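Local coordinates for protein glycosyl transferase family 9 (Veillonella parvula, PDB 3TOV) that probably transfers a sugar, such as heptose, from an activated donor to an acceptor as a GT-B-fold glycosyltransferase, at residues I63-K68 with N78-E83; T184-G189 with L216-V221; I188-G193 with L264-D269. All coordinates share one frame; numbering follows the deposited sequence.

Contact 1: residues I63-K68 with N78-E83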
# COMPACT_ATOMS: atom_id res chain seq x y z
N ILE A 63 9.99 -9.53 -12.63
CA ILE A 63 9.30 -10.12 -13.78
C ILE A 63 7.80 -10.13 -13.54
O ILE A 63 7.34 -10.60 -12.49
CB ILE A 63 9.83 -11.55 -14.10
CG1 ILE A 63 8.78 -12.61 -13.79
CG2 ILE A 63 11.15 -11.87 -13.37
CD1 ILE A 63 9.28 -14.00 -14.11
N VAL A 64 7.03 -9.60 -14.49
CA VAL A 64 5.60 -9.37 -14.28
C VAL A 64 4.73 -10.42 -14.97
O VAL A 64 5.24 -11.22 -15.74
CB VAL A 64 5.20 -7.96 -14.74
CG1 VAL A 64 6.41 -7.07 -14.77
CG2 VAL A 64 4.56 -8.01 -16.12
N VAL A 65 3.43 -10.45 -14.67
CA VAL A 65 2.51 -11.36 -15.37
C VAL A 65 1.15 -10.71 -15.66
O VAL A 65 0.71 -9.84 -14.91
CB VAL A 65 2.25 -12.67 -14.58
CG1 VAL A 65 3.42 -13.00 -13.69
CG2 VAL A 65 0.97 -12.56 -13.77
N ASP A 66 0.47 -11.15 -16.72
CA ASP A 66 -0.89 -10.68 -17.01
C ASP A 66 -1.93 -11.72 -16.62
O ASP A 66 -1.59 -12.82 -16.19
CB ASP A 66 -1.06 -10.33 -18.48
CG ASP A 66 0.02 -9.40 -18.99
OD1 ASP A 66 1.21 -9.67 -18.69
OD2 ASP A 66 -0.32 -8.41 -19.67
N LYS A 67 -3.20 -11.38 -16.79
CA LYS A 67 -4.28 -12.32 -16.50
C LYS A 67 -5.66 -11.82 -16.92
O LYS A 67 -5.88 -10.62 -17.10
CB LYS A 67 -4.28 -12.72 -15.02
CG LYS A 67 -4.00 -11.57 -14.05
CD LYS A 67 -5.08 -10.51 -14.10
CE LYS A 67 -4.69 -9.30 -13.27
NZ LYS A 67 -5.71 -8.22 -13.36
N LYS A 68 -6.58 -12.76 -17.06
CA LYS A 68 -7.97 -12.44 -17.32
C LYS A 68 -8.81 -13.69 -17.08
O LYS A 68 -9.65 -13.72 -16.17
CB LYS A 68 -8.17 -11.94 -18.75
CG LYS A 68 -9.62 -11.66 -19.09
CD LYS A 68 -9.80 -11.22 -20.53
CE LYS A 68 -11.24 -10.82 -20.78
NZ LYS A 68 -11.47 -10.47 -22.21
N ASN A 78 3.32 -20.89 -16.70
CA ASN A 78 4.25 -21.84 -17.28
C ASN A 78 5.32 -21.05 -18.01
O ASN A 78 6.49 -21.46 -18.07
CB ASN A 78 3.52 -22.76 -18.24
CG ASN A 78 2.47 -23.58 -17.56
OD1 ASN A 78 2.65 -24.01 -16.42
ND2 ASN A 78 1.35 -23.79 -18.24
N GLU A 79 4.91 -19.92 -18.56
CA GLU A 79 5.80 -19.04 -19.29
C GLU A 79 6.84 -18.46 -18.35
O GLU A 79 8.03 -18.71 -18.51
CB GLU A 79 5.00 -17.92 -19.96
CG GLU A 79 5.66 -17.35 -21.22
CD GLU A 79 6.78 -16.37 -20.91
OE1 GLU A 79 6.76 -15.77 -19.80
OE2 GLU A 79 7.68 -16.19 -21.76
N VAL A 80 6.38 -17.69 -17.37
CA VAL A 80 7.23 -17.08 -16.35
C VAL A 80 8.25 -18.05 -15.74
O VAL A 80 9.43 -17.71 -15.60
CB VAL A 80 6.38 -16.47 -15.22
CG1 VAL A 80 7.09 -16.63 -13.86
CG2 VAL A 80 6.04 -15.02 -15.54
N ALA A 81 7.79 -19.24 -15.37
CA ALA A 81 8.68 -20.26 -14.87
C ALA A 81 9.79 -20.54 -15.89
O ALA A 81 10.98 -20.41 -15.57
CB ALA A 81 7.89 -21.52 -14.54
N ARG A 82 9.42 -20.91 -17.11
CA ARG A 82 10.39 -21.03 -18.20
C ARG A 82 11.34 -19.83 -18.24
O ARG A 82 12.56 -19.99 -18.22
CB ARG A 82 9.67 -21.16 -19.54
CG ARG A 82 10.27 -22.17 -20.51
CD ARG A 82 9.16 -22.97 -21.18
NE ARG A 82 7.85 -22.34 -21.00
CZ ARG A 82 6.78 -22.57 -21.76
NH1 ARG A 82 6.86 -23.42 -22.78
NH2 ARG A 82 5.64 -21.94 -21.51
N GLU A 83 10.76 -18.63 -18.30
CA GLU A 83 11.53 -17.38 -18.32
C GLU A 83 12.53 -17.29 -17.17
O GLU A 83 13.69 -16.93 -17.37
CB GLU A 83 10.59 -16.17 -18.30
CG GLU A 83 11.26 -14.82 -18.52
CD GLU A 83 10.31 -13.63 -18.32
OE1 GLU A 83 10.80 -12.48 -18.26
OE2 GLU A 83 9.08 -13.85 -18.21
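Ile63 and Val80 meet tip to tip at an oblique angle, and most of the contact rests on this pair. The CB of each is directed at the other segment. Beyond CB the Ile63 chain is straight, with CD1 anti to CA (chi2 180°), so its terminal methyl is carried out to the helix. There Ile63 CD1 lies 3.4 Å from Val80 CG1 and 3.7 Å from Val80 CG2, touching both branches of the valine. Val80 CG2 also meets Val65, two residues on, whose CG1 comes within 3.8 Å of it, the two valines crossing at about a right angle. Between them the backbone joins in, with Val64 O at 3.9 Å from Val80 CG2.

One turn further along the helix, Glu83 has CG anti to its backbone N (chi1 -171°) and an extended chain. Its OE2 therefore runs alongside the apolar patch, 4.1 Å from Ile63 CD1, while the residue itself stays at the surface. The join between the segments is apolar packing. Behind it, Val44 of strand 40-46 touches Ile63 and Val65, Ile84 adds to the cover of Ile63, and Leu105 of helix 100-109 packs on Val80.

The axes of strand 63-65 and helix 78-83 run nearly antiparallel, at 168°, and approach to 9.6 Å. A helix returning across the strand it follows is the strand-helix half of a beta-alpha-beta crossover, here at an edge strand, 61-65, of the N-terminal Rossmann-like sheet of a GT-B fold.

Contact 2: residues T184-G189 with L216-V221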
# COMPACT_ATOMS: atom_id res chain seq x y z
N THR A 184 6.85 26.37 -2.12
CA THR A 184 6.78 26.67 -0.70
C THR A 184 5.39 26.45 -0.10
O THR A 184 5.21 26.53 1.12
CB THR A 184 7.25 28.09 -0.45
OG1 THR A 184 7.39 28.30 0.96
CG2 THR A 184 6.28 29.10 -1.05
N ASP A 185 4.40 26.17 -0.94
CA ASP A 185 3.04 25.92 -0.46
C ASP A 185 2.94 24.65 0.38
O ASP A 185 3.66 23.68 0.16
CB ASP A 185 2.05 25.84 -1.64
CG ASP A 185 1.67 27.21 -2.18
OD1 ASP A 185 1.50 27.33 -3.42
OD2 ASP A 185 1.53 28.16 -1.38
N ILE A 186 2.02 24.66 1.34
CA ILE A 186 1.70 23.48 2.13
C ILE A 186 0.52 22.74 1.50
O ILE A 186 -0.63 23.15 1.61
CB ILE A 186 1.40 23.80 3.63
CG1 ILE A 186 2.69 23.90 4.43
CG2 ILE A 186 0.53 22.71 4.26
CD1 ILE A 186 3.54 25.09 4.09
N LEU A 187 0.84 21.64 0.84
CA LEU A 187 -0.16 20.85 0.15
C LEU A 187 -0.75 19.78 1.05
O LEU A 187 -0.02 18.95 1.60
CB LEU A 187 0.48 20.18 -1.05
CG LEU A 187 -0.50 19.42 -1.93
CD1 LEU A 187 -1.58 20.39 -2.42
CD2 LEU A 187 0.25 18.77 -3.08
N ILE A 188 -2.07 19.78 1.21
CA ILE A 188 -2.73 18.67 1.89
C ILE A 188 -3.65 17.94 0.89
O ILE A 188 -4.52 18.55 0.27
CB ILE A 188 -3.48 19.08 3.23
CG1 ILE A 188 -4.92 18.61 3.21
CG2 ILE A 188 -3.37 20.58 3.56
CD1 ILE A 188 -5.04 17.13 3.38
N GLY A 189 -3.43 16.64 0.74
CA GLY A 189 -4.12 15.86 -0.26
C GLY A 189 -5.14 14.88 0.28
O GLY A 189 -5.03 14.43 1.41
N LEU A 216 -7.79 28.67 4.64
CA LEU A 216 -6.71 29.01 5.57
C LEU A 216 -5.33 29.30 4.91
O LEU A 216 -4.45 29.88 5.53
CB LEU A 216 -6.57 27.95 6.68
CG LEU A 216 -7.46 28.02 7.94
CD1 LEU A 216 -7.05 29.19 8.82
CD2 LEU A 216 -8.96 28.13 7.62
N GLY A 217 -5.15 28.92 3.66
CA GLY A 217 -3.90 29.21 2.98
C GLY A 217 -3.28 27.96 2.40
O GLY A 217 -2.26 28.00 1.73
N TYR A 218 -3.91 26.83 2.67
CA TYR A 218 -3.39 25.56 2.21
C TYR A 218 -3.83 25.32 0.76
O TYR A 218 -4.81 25.91 0.29
CB TYR A 218 -3.89 24.42 3.09
CG TYR A 218 -3.48 24.48 4.55
CD1 TYR A 218 -2.40 23.76 5.03
CD2 TYR A 218 -4.21 25.24 5.45
CE1 TYR A 218 -2.04 23.81 6.37
CE2 TYR A 218 -3.86 25.30 6.79
CZ TYR A 218 -2.78 24.58 7.25
OH TYR A 218 -2.45 24.65 8.58
N LYS A 219 -3.09 24.45 0.07
CA LYS A 219 -3.51 23.92 -1.23
C LYS A 219 -3.93 22.45 -1.08
O LYS A 219 -3.41 21.73 -0.22
CB LYS A 219 -2.40 24.06 -2.27
CG LYS A 219 -1.78 25.45 -2.35
CD LYS A 219 -2.55 26.41 -3.25
CE LYS A 219 -1.69 27.63 -3.61
NZ LYS A 219 -2.10 28.33 -4.86
N THR A 220 -4.87 22.02 -1.92
CA THR A 220 -5.54 20.74 -1.74
C THR A 220 -5.66 19.94 -3.04
O THR A 220 -6.22 20.43 -4.01
CB THR A 220 -6.95 20.95 -1.14
OG1 THR A 220 -7.80 21.56 -2.12
CG2 THR A 220 -6.88 21.86 0.08
N VAL A 221 -5.14 18.71 -3.05
CA VAL A 221 -5.24 17.83 -4.22
C VAL A 221 -6.24 16.72 -3.98
O VAL A 221 -6.52 16.38 -2.84
CB VAL A 221 -3.92 17.09 -4.51
CG1 VAL A 221 -3.57 17.19 -5.99
CG2 VAL A 221 -2.81 17.61 -3.64
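Two backbone hydrogen bonds hold these parallel strands. Ile188 N donates to Lys219 O at 2.8 Å, nearly along the C=O axis, and Lys219 N donates to Ile186 O at 3.2 Å from 33° above the carbonyl plane. Lys219 is thus gripped on both its N-H and its carbonyl. A third bond, Val221 N to Ile188 O, is weak at 3.4 Å.

The charged ends meet more loosely. Lys219, bent at chi2 (-85°), crosses Asp185 obliquely with CE nearest Asp185 OD1, but Lys219 NZ stays 4.0 Å from that OD1, beyond a salt bridge; OD1 accepts a hydrogen bond from Thr182 N.

On the sheet face carrying Leu187, Lys219 and Val221, Leu187 turns its branched end to Val221 CG2, CD1 and CD2 each 3.3 Å from it, the side chains crossing at about a right angle. Ile186 CG2 sits at the edge of the Tyr218 ring, near its plane, and Ile188 CG2 approaches Tyr218 CD1 obliquely at 3.6 Å.

Gly217 ends helix 203-216 in a Schellman motif; the pair joins the two strands of the beta-alpha-beta unit 187-191, 203-216, 219-222. Tyr176 of helix 166-178 packs on Leu187 and Val221, while strands 264-268 and 244-245 flank the pair.

Contact 3: residues I188-G193 with L264-D269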
# COMPACT_ATOMS: atom_id res chain seq x y z
N ILE A 188 -2.07 19.78 1.21
CA ILE A 188 -2.73 18.67 1.89
C ILE A 188 -3.65 17.94 0.89
O ILE A 188 -4.52 18.55 0.27
CB ILE A 188 -3.48 19.08 3.23
CG1 ILE A 188 -4.92 18.61 3.21
CG2 ILE A 188 -3.37 20.58 3.56
CD1 ILE A 188 -5.04 17.13 3.38
N GLY A 189 -3.43 16.64 0.74
CA GLY A 189 -4.12 15.86 -0.26
C GLY A 189 -5.14 14.88 0.28
O GLY A 189 -5.03 14.43 1.41
N PHE A 190 -6.12 14.56 -0.55
CA PHE A 190 -7.21 13.66 -0.20
C PHE A 190 -7.30 12.50 -1.17
O PHE A 190 -7.29 12.68 -2.38
CB PHE A 190 -8.54 14.40 -0.27
CG PHE A 190 -8.60 15.61 0.59
CD1 PHE A 190 -9.32 15.60 1.78
CD2 PHE A 190 -7.94 16.77 0.22
CE1 PHE A 190 -9.37 16.71 2.57
CE2 PHE A 190 -7.99 17.90 1.02
CZ PHE A 190 -8.71 17.87 2.19
N ASN A 191 -7.41 11.30 -0.61
CA ASN A 191 -7.75 10.13 -1.38
C ASN A 191 -9.00 9.57 -0.73
O ASN A 191 -8.94 8.86 0.26
CB ASN A 191 -6.58 9.12 -1.35
CG ASN A 191 -7.01 7.70 -1.73
OD1 ASN A 191 -7.70 7.48 -2.74
ND2 ASN A 191 -6.59 6.74 -0.92
N ILE A 192 -10.15 9.95 -1.29
CA ILE A 192 -11.44 9.44 -0.84
C ILE A 192 -11.86 8.28 -1.74
O ILE A 192 -11.19 7.96 -2.74
CB ILE A 192 -12.50 10.56 -0.96
CG1 ILE A 192 -13.31 10.43 -2.26
CG2 ILE A 192 -11.84 11.93 -0.93
CD1 ILE A 192 -13.83 11.76 -2.82
N GLY A 193 -12.97 7.63 -1.40
CA GLY A 193 -13.56 6.69 -2.33
C GLY A 193 -12.98 5.29 -2.39
O GLY A 193 -11.75 5.09 -2.43
N LEU A 264 0.51 16.31 3.71
CA LEU A 264 -0.49 15.52 4.43
C LEU A 264 -1.47 14.79 3.50
O LEU A 264 -1.78 15.24 2.40
CB LEU A 264 -1.30 16.40 5.38
CG LEU A 264 -2.29 15.65 6.28
CD1 LEU A 264 -1.56 14.89 7.39
CD2 LEU A 264 -3.31 16.60 6.86
N LEU A 265 -1.98 13.67 3.97
CA LEU A 265 -2.96 12.90 3.24
C LEU A 265 -4.09 12.42 4.16
O LEU A 265 -3.86 11.74 5.17
CB LEU A 265 -2.27 11.73 2.57
CG LEU A 265 -3.22 10.70 1.97
CD1 LEU A 265 -4.21 11.39 1.05
CD2 LEU A 265 -2.45 9.59 1.24
N ILE A 266 -5.31 12.81 3.84
CA ILE A 266 -6.50 12.32 4.53
C ILE A 266 -7.11 11.24 3.65
O ILE A 266 -7.22 11.43 2.43
CB ILE A 266 -7.50 13.46 4.70
CG1 ILE A 266 -6.85 14.58 5.50
CG2 ILE A 266 -8.76 12.96 5.36
CD1 ILE A 266 -7.79 15.72 5.78
N THR A 267 -7.52 10.12 4.23
CA THR A 267 -7.85 8.97 3.38
C THR A 267 -8.59 7.86 4.08
O THR A 267 -8.54 7.76 5.30
CB THR A 267 -6.58 8.35 2.72
OG1 THR A 267 -6.84 6.98 2.42
CG2 THR A 267 -5.40 8.40 3.66
N ASN A 268 -9.26 7.02 3.30
CA ASN A 268 -9.87 5.79 3.80
C ASN A 268 -8.92 4.59 3.71
O ASN A 268 -7.82 4.72 3.18
CB ASN A 268 -11.17 5.50 3.05
CG ASN A 268 -10.97 5.45 1.56
OD1 ASN A 268 -9.94 5.89 1.05
ND2 ASN A 268 -11.95 4.91 0.84
N ASP A 269 -9.31 3.43 4.24
CA ASP A 269 -8.43 2.27 4.10
C ASP A 269 -8.51 1.81 2.67
O ASP A 269 -9.51 1.22 2.25
CB ASP A 269 -8.68 1.12 5.11
CG ASP A 269 -10.14 0.99 5.58
OD1 ASP A 269 -10.83 2.03 5.75
OD2 ASP A 269 -10.58 -0.16 5.81
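Asn268 places CG between its backbone N and carbonyl carbon (chi1 55°), turning its amide to the loop beyond strand 188-191; Asn191 has CG anti to the backbone N (chi1 161°). Asn268 ND2 bonds Lys199 O and adds a weak but straight bond (170°) to Gly193 O at 3.3 Å, while its OD1 bonds Ser270 OG. Asn191 ND2 hydrogen-bonds Ser270 OG and, weakly, Thr267 OG1 at 3.4 Å. The Thr267 hydroxyl donates to Asn268 O at 2.6 Å, on an in-plane lone pair. In place of Asn268, an alanine would remove the amide and would probably loosen this part of the chain from Gly193, Lys199 and Ser270.

Before this polar end the parallel strands bond in regular register: Gly189 N to Leu264 O 2.7 Å, Ile266 N to Gly189 O 2.9 Å, Asn191 N to Ile266 O 3.0 Å. Phe190 and Ile266 lie side by side, Phe190 CE1 to Ile266 CD1 3.7 Å, while Ile188 CD1 lies 3.8 Å above the Phe190 ring plane, offset toward the rim.

Helix 203-216 packs on Phe190 and helix 334-347 on Leu264 and Ile266, all on the sheet face of Ile188; strands 219-222 and 283-286 flank the pair.

Contacts 2 and 3 share Ile188 and Gly189, and join strand 187-191 to its neighbours on either side in one six-stranded parallel sheet; Val221 O and Phe190 N, 2.9 Å apart, probably hydrogen-bond. Contact 3 is wholly buried, its centre about 13 Å from that of the chain, and ends in a cluster of amide and hydroxyl groups. Contact 2, its centre about 23 Å from that point, is partly buried and trades that cluster for an aspartate and a lysine. Contact 1, about 42 Å from contact 2 between centres, lies equally far out in the other sheet, mostly buried with Glu83 at the surface; it joins strand to helix by apolar side chains, not strand to strand by backbone bonds.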